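Local coordinates for protein endonuclease and methylase LlaGI (Lactococcus lactis, PDB 5FFJ) that recognises specific DNA as a Type ISP restriction-modification enzyme, combining a methyltransferase with a helicase-like ATPase and, in the full-length form, a nuclease, at residues P63-L69 against F168-D174; M608-L613 against M638-V642; K1279-H1284 against V1388-T1392. Residue numbers count along the deposited sequence, not the author numbering.

In the fold
The three contacts follow one another along the chain, each closing before the next opens, and none touches another. Contact 1 joins neighbouring strands 64-70 and 170-174 in the seven-stranded parallel sheet of the helicase-like ATPase part. Contact 2 crosses helices 602-623 and 633-646 of the coupler, and contact 3 pairs helices 1270-1285 and 1377-1398 at the specificity end. Centres lie about 43 Å apart for contacts 1 and 2, about 69 Å for contacts 2 and 3, and about 86 Å for contacts 1 and 3, which are on opposite sides of the chain's centre, consistent with an elongated, modular enzyme. Their nearest atoms are about 43, 18 and 15 Å from the bound DNA, contact 1 being farthest.

Contact 1: P63-L69 against F168-D174; sequences PFKVLYL and FDFIISD
Leu67 (t, p) forms the apolar centre: CB lies over the face of the Phe168 ring (CH-pi, 3.6 Å to its centroid), and CD2 is 3.9 Å from Ile171 CG2. On the other sheet face, Tyr68 (chi1 t) CE2 meets Ile172 CG2 at 3.5 Å and Phe64 CZ meets Phe170 CB at 3.7 Å. Strands 64-69 and 170-174 are extended and parallel, axes 4.6 Å apart at 15°; the register pairs Val66-Phe170, Leu67-Ile171, Tyr68-Ile172 and Leu69-Ser173. Backbone hydrogen bonds run from Phe170 N to Lys65 O (3.1 Å, weak), Leu67 N to Phe170 O (2.9 Å), Ile172 N to Leu67 O (2.6 Å), Leu69 N to Ile172 O (2.8 Å) and Asp174 N to Leu69 O (3.2 Å). At the polar edge, Asp169 OD2 accepts from Lys65 N and salt-bridges Lys65 NZ, both 3.1 Å. Strands 144-150 and 206-210 flank the pair. This is the core of a RecA-like P-loop ATPase sheet, Asp174 opening Asp-Glu-Ala-His, consistent with a Walker B (DEAH) motif.

Contact 2: M608-L613 against M638-V642; sequences MLSQHL and MESIV
In the coupler of this Type ISP enzyme, two helices of an all-helical bundle cross almost at right angles. Segments 608-613 and 638-642 each lie within a longer helix, 602-623 and 633-646, and both keep helical backbone angles. Their local axes approach to 10.6 Å with a signed crossing angle of -102°. Such a steep crossing confines the contact to a short patch, which buries 341 Å² in all; the nearest CA pair is Leu609-Met638 at 6.8 Å, followed by Leu613-Glu639 at 8.5 Å.

Met638 points its CA-to-CB bond at the first helix and bends back with chi1 and chi2 both m, which brings SD to 3.3 Å from Leu609 CD2 and CE to 4.3 Å from Met608 CB. Leu609 also reaches the next turn of the second helix: CD1 is 3.6 Å from Ile641 CG2 and CD2 4.1 Å from Val642 CG1. Phe588, from helix 580-595, touches Leu609, Met638 and Ile641, extending the apolar patch.

His612 takes a t rotamer that lays the face of its imidazole over Met638 CB, a CH-pi contact, while SD sits obliquely to the ring, 5.0 Å from its centroid. ND1 of this ring is hydrogen-bonded to Tyr787 OH of helix 783-797, whose Leu783 and Tyr787 also pack on Met638. One turn from Leu609, Leu613 in an m, t rotamer completes the apolar patch, its CD2 meeting Val642 CG1 at 3.4 Å.

Contact 3: K1279-H1284 against V1388-T1392; sequences KLSDLH and VSMRT
Leu1283 points at segment 1388-1392 and overlaps Val1388, Arg1391 and Thr1392: its CD2 lies 3.5 Å from Arg1391 CG, 3.4 Å from Thr1392 OG1 and 4.0 Å from Val1388 CG1. Its t, p rotamer carries the methyl into this space between residues one helical turn apart. Next to it, Leu1280 CD2 meets Thr1392 CG2 at 3.6 Å and His1284 CD2 meets Val1388 CG1 at 3.8 Å. The backbones are helical and antiparallel, at 176° with local axes 10.4 Å apart, and the closest CA pairs are Leu1280-Thr1392 (6.5 Å) and Leu1283-Val1388 (6.6 Å). Helix 1270-1285 of the C-terminal specificity domain is thereby packed side by side with helix 1377-1398, near the end of the chain.

Two linked hydrogen bonds run through the apolar packing. His1284 NE2 donates to Thr1392 OG1 at 3.0 Å with an angle of 159° at the hydrogen, and Thr1392 OG1, in the m rotamer, donates a very short 2.5 Å bond to Val1388 O one turn back. His1284 ND1 is bonded to Tyr1241 OH. Toward solvent, Lys1279 NZ and Arg1391 NH1 are like charges 4.5 Å apart, and Arg1391 has a salt bridge to Glu1394 in its own helix.

Contact 1: P63-L69 against F168-D174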
loop_
_atom_site.group_PDB
_atom_site.type_symbol
_atom_site.label_atom_id
_atom_site.label_comp_id
_atom_site.label_asym_id
_atom_site.label_seq_id
_atom_site.Cartn_x
_atom_site.Cartn_y
_atom_site.Cartn_z
ATOM N N PRO A 63 12.282 -55.993 -13.769
ATOM C CA PRO A 63 10.971 -56.156 -13.129
ATOM C C PRO A 63 10.542 -54.890 -12.387
ATOM O O PRO A 63 11.275 -54.395 -11.531
ATOM C CB PRO A 63 11.190 -57.326 -12.167
ATOM C CG PRO A 63 12.312 -58.104 -12.780
ATOM C CD PRO A 63 13.217 -57.068 -13.392
ATOM N N PHE A 64 9.367 -54.374 -12.734
ATOM C CA PHE A 64 8.881 -53.101 -12.209
ATOM C C PHE A 64 7.874 -53.343 -11.078
ATOM O O PHE A 64 6.826 -53.951 -11.289
ATOM C CB PHE A 64 8.263 -52.282 -13.352
ATOM C CG PHE A 64 7.751 -50.934 -12.937
ATOM C CD1 PHE A 64 8.626 -49.889 -12.685
ATOM C CD2 PHE A 64 6.393 -50.710 -12.814
ATOM C CE1 PHE A 64 8.149 -48.646 -12.307
ATOM C CE2 PHE A 64 5.911 -49.472 -12.437
ATOM C CZ PHE A 64 6.790 -48.438 -12.185
ATOM N N LYS A 65 8.193 -52.859 -9.877
ATOM C CA LYS A 65 7.425 -53.202 -8.678
ATOM C C LYS A 65 6.460 -52.077 -8.308
ATOM O O LYS A 65 6.870 -50.931 -8.112
ATOM C CB LYS A 65 8.364 -53.518 -7.499
ATOM C CG LYS A 65 9.263 -54.736 -7.728
ATOM C CD LYS A 65 10.522 -54.377 -8.508
ATOM C CE LYS A 65 11.688 -54.043 -7.589
ATOM N NZ LYS A 65 12.563 -52.987 -8.172
ATOM N N VAL A 66 5.176 -52.420 -8.228
ATOM C CA VAL A 66 4.123 -51.471 -7.882
ATOM C C VAL A 66 3.411 -51.900 -6.602
ATOM O O VAL A 66 3.130 -53.085 -6.406
ATOM C CB VAL A 66 3.089 -51.342 -9.023
ATOM C CG1 VAL A 66 1.854 -50.568 -8.562
ATOM C CG2 VAL A 66 3.717 -50.666 -10.233
ATOM N N LEU A 67 3.125 -50.931 -5.736
ATOM C CA LEU A 67 2.306 -51.163 -4.553
ATOM C C LEU A 67 0.990 -50.411 -4.690
ATOM O O LEU A 67 0.975 -49.181 -4.754
ATOM C CB LEU A 67 3.037 -50.724 -3.280
ATOM C CG LEU A 67 2.274 -50.953 -1.969
ATOM C CD1 LEU A 67 2.087 -52.441 -1.699
ATOM C CD2 LEU A 67 2.972 -50.277 -0.794
ATOM N N TYR A 68 -0.110 -51.156 -4.738
ATOM C CA TYR A 68 -1.434 -50.565 -4.872
ATOM C C TYR A 68 -2.224 -50.738 -3.580
ATOM O O TYR A 68 -2.772 -51.808 -3.309
ATOM C CB TYR A 68 -2.187 -51.191 -6.048
ATOM C CG TYR A 68 -3.365 -50.370 -6.511
ATOM C CD1 TYR A 68 -4.616 -50.523 -5.930
ATOM C CD2 TYR A 68 -3.225 -49.437 -7.530
ATOM C CE1 TYR A 68 -5.696 -49.771 -6.352
ATOM C CE2 TYR A 68 -4.298 -48.681 -7.959
ATOM C CZ TYR A 68 -5.531 -48.852 -7.366
ATOM O OH TYR A 68 -6.603 -48.101 -7.789
ATOM N N LEU A 69 -2.272 -49.675 -2.784
ATOM C CA LEU A 69 -2.933 -49.710 -1.487
ATOM C C LEU A 69 -4.397 -49.319 -1.617
ATOM O O LEU A 69 -4.746 -48.437 -2.401
ATOM C CB LEU A 69 -2.219 -48.788 -0.502
ATOM C CG LEU A 69 -0.793 -49.226 -0.169
ATOM C CD1 LEU A 69 -0.059 -48.108 0.518
ATOM C CD2 LEU A 69 -0.793 -50.468 0.712
ATOM N N PHE A 168 9.931 -50.420 -3.770
ATOM C CA PHE A 168 8.845 -50.253 -4.728
ATOM C C PHE A 168 9.156 -49.129 -5.707
ATOM O O PHE A 168 9.283 -47.966 -5.317
ATOM C CB PHE A 168 7.526 -49.974 -4.002
ATOM C CG PHE A 168 6.872 -51.202 -3.429
ATOM C CD1 PHE A 168 6.702 -52.340 -4.201
ATOM C CD2 PHE A 168 6.434 -51.221 -2.116
ATOM C CE1 PHE A 168 6.107 -53.469 -3.678
ATOM C CE2 PHE A 168 5.836 -52.348 -1.588
ATOM C CZ PHE A 168 5.673 -53.473 -2.368
ATOM N N ASP A 169 9.282 -49.483 -6.981
ATOM C CA ASP A 169 9.526 -48.499 -8.025
ATOM C C ASP A 169 8.382 -47.492 -8.092
ATOM O O ASP A 169 8.554 -46.377 -8.581
ATOM C CB ASP A 169 9.701 -49.187 -9.379
ATOM C CG ASP A 169 10.912 -50.097 -9.417
ATOM O OD1 ASP A 169 11.961 -49.714 -8.857
ATOM O OD2 ASP A 169 10.818 -51.193 -10.007
ATOM N N PHE A 170 7.218 -47.893 -7.590
ATOM C CA PHE A 170 6.030 -47.049 -7.631
ATOM C C PHE A 170 5.075 -47.468 -6.517
ATOM O O PHE A 170 4.938 -48.658 -6.231
ATOM C CB PHE A 170 5.349 -47.164 -9.002
ATOM C CG PHE A 170 4.458 -45.997 -9.367
ATOM C CD1 PHE A 170 4.612 -44.750 -8.780
ATOM C CD2 PHE A 170 3.462 -46.160 -10.317
ATOM C CE1 PHE A 170 3.789 -43.694 -9.132
ATOM C CE2 PHE A 170 2.635 -45.108 -10.670
ATOM C CZ PHE A 170 2.800 -43.875 -10.077
ATOM N N ILE A 171 4.432 -46.493 -5.879
ATOM C CA ILE A 171 3.429 -46.774 -4.856
ATOM C C ILE A 171 2.180 -45.940 -5.125
ATOM O O ILE A 171 2.270 -44.738 -5.372
ATOM C CB ILE A 171 3.963 -46.491 -3.434
ATOM C CG1 ILE A 171 5.174 -47.384 -3.147
ATOM C CG2 ILE A 171 2.866 -46.720 -2.393
ATOM C CD1 ILE A 171 5.728 -47.271 -1.741
ATOM N N ILE A 172 1.022 -46.592 -5.074
ATOM C CA ILE A 172 -0.247 -45.956 -5.409
ATOM C C ILE A 172 -1.259 -46.105 -4.276
ATOM O O ILE A 172 -1.624 -47.218 -3.895
ATOM C CB ILE A 172 -0.836 -46.550 -6.708
ATOM C CG1 ILE A 172 0.099 -46.263 -7.887
ATOM C CG2 ILE A 172 -2.220 -45.974 -6.984
ATOM C CD1 ILE A 172 -0.293 -46.953 -9.178
ATOM N N SER A 173 -1.710 -44.967 -3.754
ATOM C CA SER A 173 -2.740 -44.939 -2.723
ATOM C C SER A 173 -4.068 -44.497 -3.337
ATOM O O SER A 173 -4.200 -43.356 -3.785
ATOM C CB SER A 173 -2.342 -43.994 -1.579
ATOM O OG SER A 173 -1.019 -44.241 -1.135
ATOM N N ASP A 174 -5.044 -45.404 -3.363
ATOM C CA ASP A 174 -6.382 -45.088 -3.865
ATOM C C ASP A 174 -7.266 -44.708 -2.678
ATOM O O ASP A 174 -6.998 -45.121 -1.548
ATOM C CB ASP A 174 -6.983 -46.269 -4.644
ATOM C CG ASP A 174 -8.322 -45.931 -5.285
ATOM O OD1 ASP A 174 -8.639 -44.729 -5.420
ATOM O OD2 ASP A 174 -9.054 -46.869 -5.663
#

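Contact 2: M608-L613 against M638-V642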
loop_
_atom_site.group_PDB
_atom_site.type_symbol
_atom_site.label_atom_id
_atom_site.label_comp_id
_atom_site.label_asym_id
_atom_site.label_seq_id
_atom_site.Cartn_x
_atom_site.Cartn_y
_atom_site.Cartn_z
ATOM N N MET A 608 0.068 -6.882 -18.104
ATOM C CA MET A 608 -1.285 -6.414 -18.371
ATOM C C MET A 608 -2.076 -7.449 -19.164
ATOM O O MET A 608 -3.279 -7.606 -18.959
ATOM C CB MET A 608 -1.260 -5.084 -19.127
ATOM C CG MET A 608 -0.821 -3.902 -18.281
ATOM S SD MET A 608 -1.090 -2.315 -19.091
ATOM C CE MET A 608 -2.877 -2.197 -19.033
ATOM N N LEU A 609 -1.401 -8.157 -20.064
ATOM C CA LEU A 609 -2.071 -9.164 -20.880
ATOM C C LEU A 609 -2.363 -10.415 -20.065
ATOM O O LEU A 609 -3.354 -11.099 -20.312
ATOM C CB LEU A 609 -1.231 -9.528 -22.104
ATOM C CG LEU A 609 -1.815 -9.185 -23.479
ATOM C CD1 LEU A 609 -0.896 -9.720 -24.565
ATOM C CD2 LEU A 609 -3.227 -9.736 -23.664
ATOM N N SER A 610 -1.494 -10.719 -19.105
ATOM C CA SER A 610 -1.720 -11.845 -18.208
ATOM C C SER A 610 -3.084 -11.697 -17.550
ATOM O O SER A 610 -3.952 -12.551 -17.713
ATOM C CB SER A 610 -0.625 -11.933 -17.144
ATOM O OG SER A 610 -0.874 -12.999 -16.241
ATOM N N GLN A 611 -3.262 -10.591 -16.834
ATOM C CA GLN A 611 -4.516 -10.283 -16.154
ATOM C C GLN A 611 -5.725 -10.413 -17.076
ATOM O O GLN A 611 -6.807 -10.804 -16.638
ATOM C CB GLN A 611 -4.464 -8.867 -15.575
ATOM C CG GLN A 611 -3.430 -8.681 -14.477
ATOM C CD GLN A 611 -3.295 -7.233 -14.043
ATOM O OE1 GLN A 611 -3.944 -6.344 -14.594
ATOM N NE2 GLN A 611 -2.446 -6.989 -13.050
ATOM N N HIS A 612 -5.542 -10.081 -18.350
ATOM C CA HIS A 612 -6.617 -10.205 -19.327
ATOM C C HIS A 612 -6.957 -11.670 -19.591
ATOM O O HIS A 612 -8.130 -12.045 -19.613
ATOM C CB HIS A 612 -6.242 -9.519 -20.640
ATOM C CG HIS A 612 -7.165 -9.845 -21.771
ATOM N ND1 HIS A 612 -8.378 -9.215 -21.947
ATOM C CD2 HIS A 612 -7.063 -10.750 -22.772
ATOM C CE1 HIS A 612 -8.978 -9.710 -23.015
ATOM N NE2 HIS A 612 -8.199 -10.641 -23.536
ATOM N N LEU A 613 -5.928 -12.489 -19.789
ATOM C CA LEU A 613 -6.116 -13.911 -20.063
ATOM C C LEU A 613 -6.874 -14.604 -18.936
ATOM O O LEU A 613 -7.696 -15.488 -19.181
ATOM C CB LEU A 613 -4.767 -14.608 -20.268
ATOM C CG LEU A 613 -3.903 -14.189 -21.461
ATOM C CD1 LEU A 613 -2.673 -15.085 -21.553
ATOM C CD2 LEU A 613 -4.683 -14.212 -22.763
ATOM N N MET A 638 -6.914 -7.000 -26.913
ATOM C CA MET A 638 -6.184 -8.017 -26.171
ATOM C C MET A 638 -6.435 -9.397 -26.781
ATOM O O MET A 638 -5.518 -10.202 -26.911
ATOM C CB MET A 638 -6.590 -8.008 -24.697
ATOM C CG MET A 638 -6.164 -6.769 -23.918
ATOM S SD MET A 638 -4.378 -6.648 -23.697
ATOM C CE MET A 638 -4.294 -5.735 -22.158
ATOM N N GLU A 639 -7.684 -9.659 -27.159
ATOM C CA GLU A 639 -8.061 -10.939 -27.757
ATOM C C GLU A 639 -7.532 -11.055 -29.184
ATOM O O GLU A 639 -7.625 -12.119 -29.801
ATOM C CB GLU A 639 -9.583 -11.123 -27.749
ATOM C CG GLU A 639 -10.096 -12.037 -26.644
ATOM C CD GLU A 639 -9.898 -13.504 -26.970
ATOM O OE1 GLU A 639 -8.765 -14.002 -26.809
ATOM O OE2 GLU A 639 -10.874 -14.156 -27.399
ATOM N N SER A 640 -6.979 -9.963 -29.705
ATOM C CA SER A 640 -6.308 -9.992 -31.001
ATOM C C SER A 640 -4.840 -10.364 -30.834
ATOM O O SER A 640 -4.369 -11.329 -31.432
ATOM C CB SER A 640 -6.415 -8.641 -31.709
ATOM O OG SER A 640 -5.725 -7.634 -30.990
ATOM N N ILE A 641 -4.125 -9.590 -30.022
ATOM C CA ILE A 641 -2.689 -9.786 -29.825
ATOM C C ILE A 641 -2.359 -11.201 -29.354
ATOM O O ILE A 641 -1.287 -11.725 -29.657
ATOM C CB ILE A 641 -2.118 -8.754 -28.814
ATOM C CG1 ILE A 641 -0.614 -8.961 -28.586
ATOM C CG2 ILE A 641 -2.862 -8.823 -27.489
ATOM C CD1 ILE A 641 0.223 -8.855 -29.841
ATOM N N VAL A 642 -3.280 -11.822 -28.622
ATOM C CA VAL A 642 -3.090 -13.203 -28.185
ATOM C C VAL A 642 -2.962 -14.141 -29.381
ATOM O O VAL A 642 -2.271 -15.155 -29.307
ATOM C CB VAL A 642 -4.250 -13.699 -27.290
ATOM C CG1 VAL A 642 -4.207 -13.023 -25.932
ATOM C CG2 VAL A 642 -5.596 -13.476 -27.965
#

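Contact 3: K1279-H1284 against V1388-T1392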
loop_
_atom_site.group_PDB
_atom_site.type_symbol
_atom_site.label_atom_id
_atom_site.label_comp_id
_atom_site.label_asym_id
_atom_site.label_seq_id
_atom_site.Cartn_x
_atom_site.Cartn_y
_atom_site.Cartn_z
ATOM N N LYS A 1279 14.579 32.527 33.739
ATOM C CA LYS A 1279 14.199 31.401 34.586
ATOM C C LYS A 1279 13.729 30.222 33.745
ATOM O O LYS A 1279 14.164 29.088 33.956
ATOM C CB LYS A 1279 13.104 31.812 35.569
ATOM C CG LYS A 1279 13.535 32.880 36.558
ATOM C CD LYS A 1279 12.428 33.193 37.546
ATOM C CE LYS A 1279 12.851 34.268 38.529
ATOM N NZ LYS A 1279 11.817 34.496 39.573
ATOM N N LEU A 1280 12.838 30.499 32.797
ATOM C CA LEU A 1280 12.348 29.475 31.883
ATOM C C LEU A 1280 13.504 28.780 31.173
ATOM O O LEU A 1280 13.542 27.550 31.091
ATOM C CB LEU A 1280 11.398 30.089 30.855
ATOM C CG LEU A 1280 9.989 30.408 31.352
ATOM C CD1 LEU A 1280 9.282 31.324 30.371
ATOM C CD2 LEU A 1280 9.197 29.129 31.543
ATOM N N SER A 1281 14.443 29.573 30.665
ATOM C CA SER A 1281 15.620 29.035 29.997
ATOM C C SER A 1281 16.433 28.174 30.952
ATOM O O SER A 1281 16.824 27.058 30.614
ATOM C CB SER A 1281 16.493 30.162 29.447
ATOM O OG SER A 1281 17.701 29.646 28.913
ATOM N N ASP A 1282 16.681 28.705 32.144
ATOM C CA ASP A 1282 17.454 28.002 33.158
ATOM C C ASP A 1282 16.807 26.662 33.479
ATOM O O ASP A 1282 17.491 25.658 33.680
ATOM C CB ASP A 1282 17.571 28.849 34.426
ATOM C CG ASP A 1282 18.861 28.594 35.180
ATOM O OD1 ASP A 1282 19.905 29.144 34.770
ATOM O OD2 ASP A 1282 18.829 27.851 36.184
ATOM N N LEU A 1283 15.478 26.658 33.512
ATOM C CA LEU A 1283 14.711 25.455 33.813
ATOM C C LEU A 1283 14.768 24.438 32.676
ATOM O O LEU A 1283 14.950 23.242 32.909
ATOM C CB LEU A 1283 13.253 25.821 34.096
ATOM C CG LEU A 1283 12.357 24.672 34.559
ATOM C CD1 LEU A 1283 12.701 24.268 35.985
ATOM C CD2 LEU A 1283 10.894 25.058 34.439
ATOM N N HIS A 1284 14.607 24.921 31.449
ATOM C CA HIS A 1284 14.490 24.046 30.288
ATOM C C HIS A 1284 15.833 23.491 29.826
ATOM O O HIS A 1284 15.882 22.507 29.089
ATOM C CB HIS A 1284 13.815 24.795 29.141
ATOM C CG HIS A 1284 12.399 25.183 29.433
ATOM N ND1 HIS A 1284 11.745 26.188 28.753
ATOM C CD2 HIS A 1284 11.513 24.700 30.334
ATOM C CE1 HIS A 1284 10.517 26.307 29.224
ATOM N NE2 HIS A 1284 10.350 25.416 30.184
ATOM N N VAL A 1388 9.516 20.297 35.829
ATOM C CA VAL A 1388 9.751 21.286 34.786
ATOM C C VAL A 1388 8.408 21.754 34.241
ATOM O O VAL A 1388 8.188 22.948 34.044
ATOM C CB VAL A 1388 10.612 20.722 33.638
ATOM C CG1 VAL A 1388 10.568 21.644 32.417
ATOM C CG2 VAL A 1388 12.047 20.522 34.097
ATOM N N SER A 1389 7.518 20.798 33.993
ATOM C CA SER A 1389 6.164 21.097 33.540
ATOM C C SER A 1389 5.415 21.979 34.539
ATOM O O SER A 1389 4.856 23.012 34.167
ATOM C CB SER A 1389 5.387 19.801 33.306
ATOM O OG SER A 1389 5.675 19.249 32.034
ATOM N N MET A 1390 5.401 21.564 35.802
ATOM C CA MET A 1390 4.713 22.318 36.845
ATOM C C MET A 1390 5.313 23.708 36.999
ATOM O O MET A 1390 4.592 24.698 37.134
ATOM C CB MET A 1390 4.782 21.577 38.182
ATOM C CG MET A 1390 4.010 20.271 38.208
ATOM S SD MET A 1390 2.233 20.492 38.019
ATOM C CE MET A 1390 1.830 21.379 39.523
ATOM N N ARG A 1391 6.640 23.776 36.976
ATOM C CA ARG A 1391 7.339 25.040 37.167
ATOM C C ARG A 1391 7.119 25.991 35.993
ATOM O O ARG A 1391 6.977 27.198 36.190
ATOM C CB ARG A 1391 8.836 24.795 37.370
ATOM C CG ARG A 1391 9.667 26.062 37.543
ATOM C CD ARG A 1391 9.193 26.889 38.728
ATOM N NE ARG A 1391 9.978 28.108 38.898
ATOM C CZ ARG A 1391 9.622 29.122 39.679
ATOM N NH1 ARG A 1391 10.400 30.193 39.770
ATOM N NH2 ARG A 1391 8.489 29.073 40.365
ATOM N N THR A 1392 7.089 25.450 34.778
ATOM C CA THR A 1392 6.938 26.270 33.580
ATOM C C THR A 1392 5.596 26.993 33.586
ATOM O O THR A 1392 5.521 28.187 33.293
ATOM C CB THR A 1392 7.051 25.422 32.299
ATOM O OG1 THR A 1392 8.297 24.718 32.295
ATOM C CG2 THR A 1392 6.979 26.296 31.059
#